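PDB 2IM9: hypothetical protein, which is of unknown function but belongs to an N-acetylmuramoyl-L-alanine amidase-like family, and may act on peptidoglycan. Local coordinates for residues 80-84 against 200-205; 73-77 against 128-133. All coordinates share one frame. Numbering follows the deposited sequence.

Interaction 1. Residues 80-84 against 200-205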
# COMPACT_ATOMS: atom_id res chain seq x y z
N ALA A 80 -15.80 -16.06 0.78
CA ALA A 80 -16.17 -14.66 0.57
C ALA A 80 -17.15 -14.51 -0.59
O ALA A 80 -17.18 -15.33 -1.50
CB ALA A 80 -14.92 -13.81 0.33
N ARG A 81 -17.95 -13.45 -0.56
CA ARG A 81 -19.00 -13.29 -1.58
C ARG A 81 -18.40 -12.94 -2.94
O ARG A 81 -18.85 -13.45 -3.96
CB ARG A 81 -20.01 -12.22 -1.13
CG ARG A 81 -21.17 -11.97 -2.15
CD ARG A 81 -21.94 -13.24 -2.49
NE ARG A 81 -23.20 -12.93 -3.18
CZ ARG A 81 -24.10 -13.84 -3.51
NH1 ARG A 81 -23.91 -15.12 -3.20
NH2 ARG A 81 -25.21 -13.46 -4.13
N TYR A 82 -17.42 -12.03 -2.95
CA TYR A 82 -16.90 -11.51 -4.24
C TYR A 82 -15.47 -11.91 -4.55
O TYR A 82 -15.13 -12.12 -5.71
CB TYR A 82 -17.03 -9.97 -4.29
CG TYR A 82 -18.44 -9.53 -3.98
CD1 TYR A 82 -19.46 -9.70 -4.91
CD2 TYR A 82 -18.74 -8.97 -2.73
CE1 TYR A 82 -20.80 -9.33 -4.60
CE2 TYR A 82 -20.06 -8.58 -2.42
CZ TYR A 82 -21.08 -8.77 -3.36
OH TYR A 82 -22.37 -8.42 -3.07
N ASP A 83 -14.62 -11.99 -3.53
CA ASP A 83 -13.20 -12.23 -3.76
C ASP A 83 -12.66 -13.19 -2.71
O ASP A 83 -12.43 -12.79 -1.57
CB ASP A 83 -12.41 -10.91 -3.73
CG ASP A 83 -10.95 -11.09 -4.14
OD1 ASP A 83 -10.46 -12.26 -4.24
OD2 ASP A 83 -10.29 -10.06 -4.41
N GLN A 84 -12.49 -14.45 -3.11
CA GLN A 84 -12.14 -15.54 -2.17
C GLN A 84 -10.65 -15.83 -2.10
O GLN A 84 -10.21 -16.90 -1.63
CB GLN A 84 -12.93 -16.81 -2.55
CG GLN A 84 -14.47 -16.59 -2.54
CD GLN A 84 -15.26 -17.86 -2.86
OE1 GLN A 84 -14.76 -18.79 -3.50
NE2 GLN A 84 -16.51 -17.89 -2.41
N LYS A 200 -23.60 -12.98 -12.02
CA LYS A 200 -24.62 -12.65 -11.02
C LYS A 200 -24.04 -11.77 -9.91
O LYS A 200 -24.60 -10.73 -9.57
CB LYS A 200 -25.21 -13.94 -10.43
CG LYS A 200 -26.06 -13.75 -9.14
CD LYS A 200 -26.48 -15.10 -8.51
CE LYS A 200 -27.61 -14.93 -7.48
NZ LYS A 200 -27.23 -15.02 -6.00
N ARG A 201 -22.91 -12.21 -9.36
CA ARG A 201 -22.31 -11.50 -8.25
C ARG A 201 -21.78 -10.16 -8.69
O ARG A 201 -21.83 -9.21 -7.93
CB ARG A 201 -21.22 -12.34 -7.59
CG ARG A 201 -21.83 -13.53 -6.86
CD ARG A 201 -20.76 -14.41 -6.26
NE ARG A 201 -21.33 -15.69 -5.87
CZ ARG A 201 -20.83 -16.48 -4.92
NH1 ARG A 201 -19.75 -16.12 -4.23
NH2 ARG A 201 -21.43 -17.64 -4.66
N LEU A 202 -21.26 -10.08 -9.92
CA LEU A 202 -20.80 -8.77 -10.44
C LEU A 202 -21.93 -7.73 -10.50
O LEU A 202 -21.74 -6.60 -10.07
CB LEU A 202 -20.14 -8.91 -11.80
CG LEU A 202 -19.47 -7.62 -12.30
CD1 LEU A 202 -18.34 -7.15 -11.38
CD2 LEU A 202 -19.01 -7.87 -13.77
N VAL A 203 -23.10 -8.11 -11.01
CA VAL A 203 -24.26 -7.18 -11.04
C VAL A 203 -24.62 -6.73 -9.64
O VAL A 203 -24.92 -5.56 -9.40
CB VAL A 203 -25.52 -7.84 -11.73
CG1 VAL A 203 -26.74 -6.94 -11.57
CG2 VAL A 203 -25.22 -8.16 -13.18
N GLU A 204 -24.57 -7.68 -8.70
CA GLU A 204 -24.88 -7.39 -7.31
C GLU A 204 -23.89 -6.39 -6.71
O GLU A 204 -24.28 -5.40 -6.04
CB GLU A 204 -24.84 -8.70 -6.54
CG GLU A 204 -25.17 -8.61 -5.08
CD GLU A 204 -25.00 -9.98 -4.46
OE1 GLU A 204 -25.93 -10.81 -4.59
OE2 GLU A 204 -23.92 -10.24 -3.88
N LEU A 205 -22.62 -6.64 -6.96
CA LEU A 205 -21.55 -5.77 -6.49
C LEU A 205 -21.66 -4.38 -7.13
O LEU A 205 -21.48 -3.35 -6.45
CB LEU A 205 -20.19 -6.38 -6.83
CG LEU A 205 -18.98 -5.59 -6.31
CD1 LEU A 205 -19.00 -5.41 -4.77
CD2 LEU A 205 -17.67 -6.20 -6.83
O HOH W 1 -25.52 -16.84 -5.02
O HOH W 2 -19.32 -18.78 -3.30
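Charged and polar contacts dominate this surface meeting of a loop with a helix. Arg81 and Glu204 form a two-pronged salt bridge. Arg81 NE donates to Glu204 OE2 at 2.9 Å, and Arg81 NH2 donates to Glu204 OE1 at 2.8 Å. Tyr82 OH lies 2.5 Å from Glu204 OE2, at best a weak hydrogen bond. The helix answers with Arg201, whose NH1 donates to the backbone Arg81 O at 2.8 Å.

Like charges also crowd together. The guanidinium groups of Arg81 and Arg201 stack, with centres 4.4 Å apart and planes at 23°. Arg81 NH2 and Lys200 NZ are 3.2 Å apart and both are donors. Water 1 accepts from Arg81 NH1 and Lys200 NZ. Glu204 offsets the charge on Arg81, and Glu197 that on Arg201.

Apolar packing centres on Tyr82. Its CE1 lies 3.7 Å from Leu205 CB. Leu205 CD1 makes a CH-pi contact with the Tyr82 ring, 4.0 Å from its centroid and almost on the ring normal.

The contact ties the loop between helices 53-63 and 95-107 to helix 195-209. Backbone bonds from Tyr82 and Gln84 to Arg189 join the same loop to the chain leading into that helix.

Interaction 2. Residues 73-77 against 128-133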
# COMPACT_ATOMS: atom_id res chain seq x y z
N SER A 73 -2.90 -9.95 -4.44
CA SER A 73 -2.54 -11.11 -3.61
C SER A 73 -3.62 -11.55 -2.62
O SER A 73 -3.70 -12.73 -2.28
CB SER A 73 -1.27 -10.81 -2.82
OG SER A 73 -0.11 -11.05 -3.62
N LEU A 74 -4.42 -10.59 -2.14
CA LEU A 74 -5.37 -10.85 -1.04
C LEU A 74 -6.80 -10.56 -1.45
O LEU A 74 -7.06 -9.72 -2.33
CB LEU A 74 -5.02 -9.97 0.18
CG LEU A 74 -3.61 -10.19 0.75
CD1 LEU A 74 -3.38 -9.36 2.04
CD2 LEU A 74 -3.41 -11.67 1.05
N GLY A 75 -7.72 -11.25 -0.78
CA GLY A 75 -9.14 -10.99 -0.93
C GLY A 75 -9.83 -10.96 0.43
O GLY A 75 -9.25 -10.53 1.44
N GLU A 76 -11.09 -11.39 0.46
CA GLU A 76 -11.87 -11.40 1.69
C GLU A 76 -11.87 -12.78 2.36
O GLU A 76 -12.46 -12.95 3.43
CB GLU A 76 -13.30 -10.91 1.44
CG GLU A 76 -13.44 -9.38 1.47
CD GLU A 76 -12.65 -8.71 0.35
OE1 GLU A 76 -13.02 -8.89 -0.84
OE2 GLU A 76 -11.66 -8.01 0.67
N GLY A 77 -11.19 -13.74 1.75
CA GLY A 77 -10.97 -15.05 2.37
C GLY A 77 -11.86 -16.16 1.86
O GLY A 77 -12.71 -15.95 0.98
N ARG A 128 -15.06 -6.33 7.38
CA ARG A 128 -14.62 -7.05 6.18
C ARG A 128 -15.69 -7.14 5.09
O ARG A 128 -16.74 -7.78 5.27
CB ARG A 128 -14.16 -8.46 6.55
CG ARG A 128 -13.70 -9.31 5.34
CD ARG A 128 -13.71 -10.82 5.66
NE ARG A 128 -13.15 -11.11 6.98
CZ ARG A 128 -11.89 -10.87 7.35
NH1 ARG A 128 -11.49 -11.17 8.58
NH2 ARG A 128 -11.03 -10.32 6.49
N SER A 129 -15.41 -6.50 3.96
CA SER A 129 -16.28 -6.61 2.78
C SER A 129 -15.53 -6.03 1.60
O SER A 129 -14.62 -5.20 1.78
CB SER A 129 -17.61 -5.86 2.99
OG SER A 129 -17.40 -4.45 2.94
N TYR A 130 -15.91 -6.46 0.39
CA TYR A 130 -15.30 -5.89 -0.81
C TYR A 130 -15.39 -4.35 -0.82
O TYR A 130 -14.39 -3.68 -1.05
CB TYR A 130 -15.89 -6.48 -2.09
CG TYR A 130 -15.04 -6.09 -3.30
CD1 TYR A 130 -14.02 -6.91 -3.75
CD2 TYR A 130 -15.23 -4.86 -3.93
CE1 TYR A 130 -13.23 -6.55 -4.83
CE2 TYR A 130 -14.44 -4.47 -5.02
CZ TYR A 130 -13.44 -5.32 -5.46
OH TYR A 130 -12.64 -4.95 -6.52
N ILE A 131 -16.57 -3.80 -0.56
CA ILE A 131 -16.73 -2.35 -0.71
C ILE A 131 -16.01 -1.59 0.39
O ILE A 131 -15.67 -0.44 0.18
CB ILE A 131 -18.20 -1.89 -0.79
CG1 ILE A 131 -18.90 -2.09 0.56
CG2 ILE A 131 -18.92 -2.57 -1.96
CD1 ILE A 131 -20.20 -1.32 0.67
N ASN A 132 -15.82 -2.22 1.55
CA ASN A 132 -15.09 -1.59 2.66
C ASN A 132 -13.57 -1.70 2.50
O ASN A 132 -12.81 -1.05 3.21
CB ASN A 132 -15.50 -2.18 4.01
CG ASN A 132 -16.81 -1.63 4.53
OD1 ASN A 132 -17.35 -0.65 4.02
ND2 ASN A 132 -17.33 -2.28 5.57
N ARG A 133 -13.10 -2.55 1.61
CA ARG A 133 -11.66 -2.67 1.42
C ARG A 133 -11.09 -1.31 1.03
O ARG A 133 -11.71 -0.55 0.28
CB ARG A 133 -11.33 -3.71 0.34
CG ARG A 133 -9.91 -4.31 0.55
CD ARG A 133 -9.39 -5.03 -0.70
NE ARG A 133 -10.17 -6.22 -1.04
CZ ARG A 133 -10.01 -6.92 -2.17
NH1 ARG A 133 -9.09 -6.55 -3.06
NH2 ARG A 133 -10.77 -8.00 -2.40
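Glu76 and Arg133 pair through two hydrogen bonds, which together make a bidentate salt bridge. Arg133 NH2 donates to Glu76 OE1 at 2.9 Å with an angle of 166°. Arg133 NE donates to Glu76 OE2, also at 2.9 Å but more bent, at 149°. Both groups have further partners. Glu76 OE2 is hydrogen-bonded to Tyr123 OH, and Arg133 NH2 forms a second salt bridge with Asp83. The buried carboxylate is therefore satisfied at both oxygens.

Arg133 also passes close to the loop backbone. Its guanidinium has Leu74 O over one face, with NH1 3.8 Å from that oxygen. Arg133 NH2 is 3.7 Å from Gly75 CA. The other contacts are van der Waals. Arg128 CD lies 3.3 Å from Glu76 O, and Glu76 CG lies 3.9 Å from Arg128 CG. Tyr130 CD1 is 3.7 Å from Glu76 OE1, while Tyr130 OH bonds to Lys183.

Residues 130-133 form a type I beta turn, with Arg133 N donating to Tyr130 O at 3.2 Å. Ser129 OG accepts from Asn132 N at 3.1 Å, an ST motif. This compact turn places Arg133 with its CA-to-CB bond toward residues 73-77.

Two loops meet here: one joins helices 53-63 and 95-107, the other helices 111-122 and 137-147. Leu74, Glu76 and Arg133 also touch Arg122 on helix 111-122. Tyr130 packs on Trp179 and Tyr180 of helix 176-181 and on Leu205 of helix 195-209.

How the interactions relate
Both interactions use the loop between helices 53-63 and 95-107, and their centres lie 11 Å apart. Interaction 1 is the outer one, about 23 Å from the centre of the chain. Interaction 2 lies deeper, at about 14 Å, and is partly buried. Each rests on a bidentate arginine-glutamate pair, but the loop supplies the arginine in the first and the glutamate in the second. Waters and neighbouring like charges mark the surface contact; in the deeper one, Tyr123 and Asp83 extend the pair. Asp83 connects them: its O is 2.8 Å from Glu76 N, and its OD2 forms a salt bridge with Arg133 NH2 at 2.9 Å.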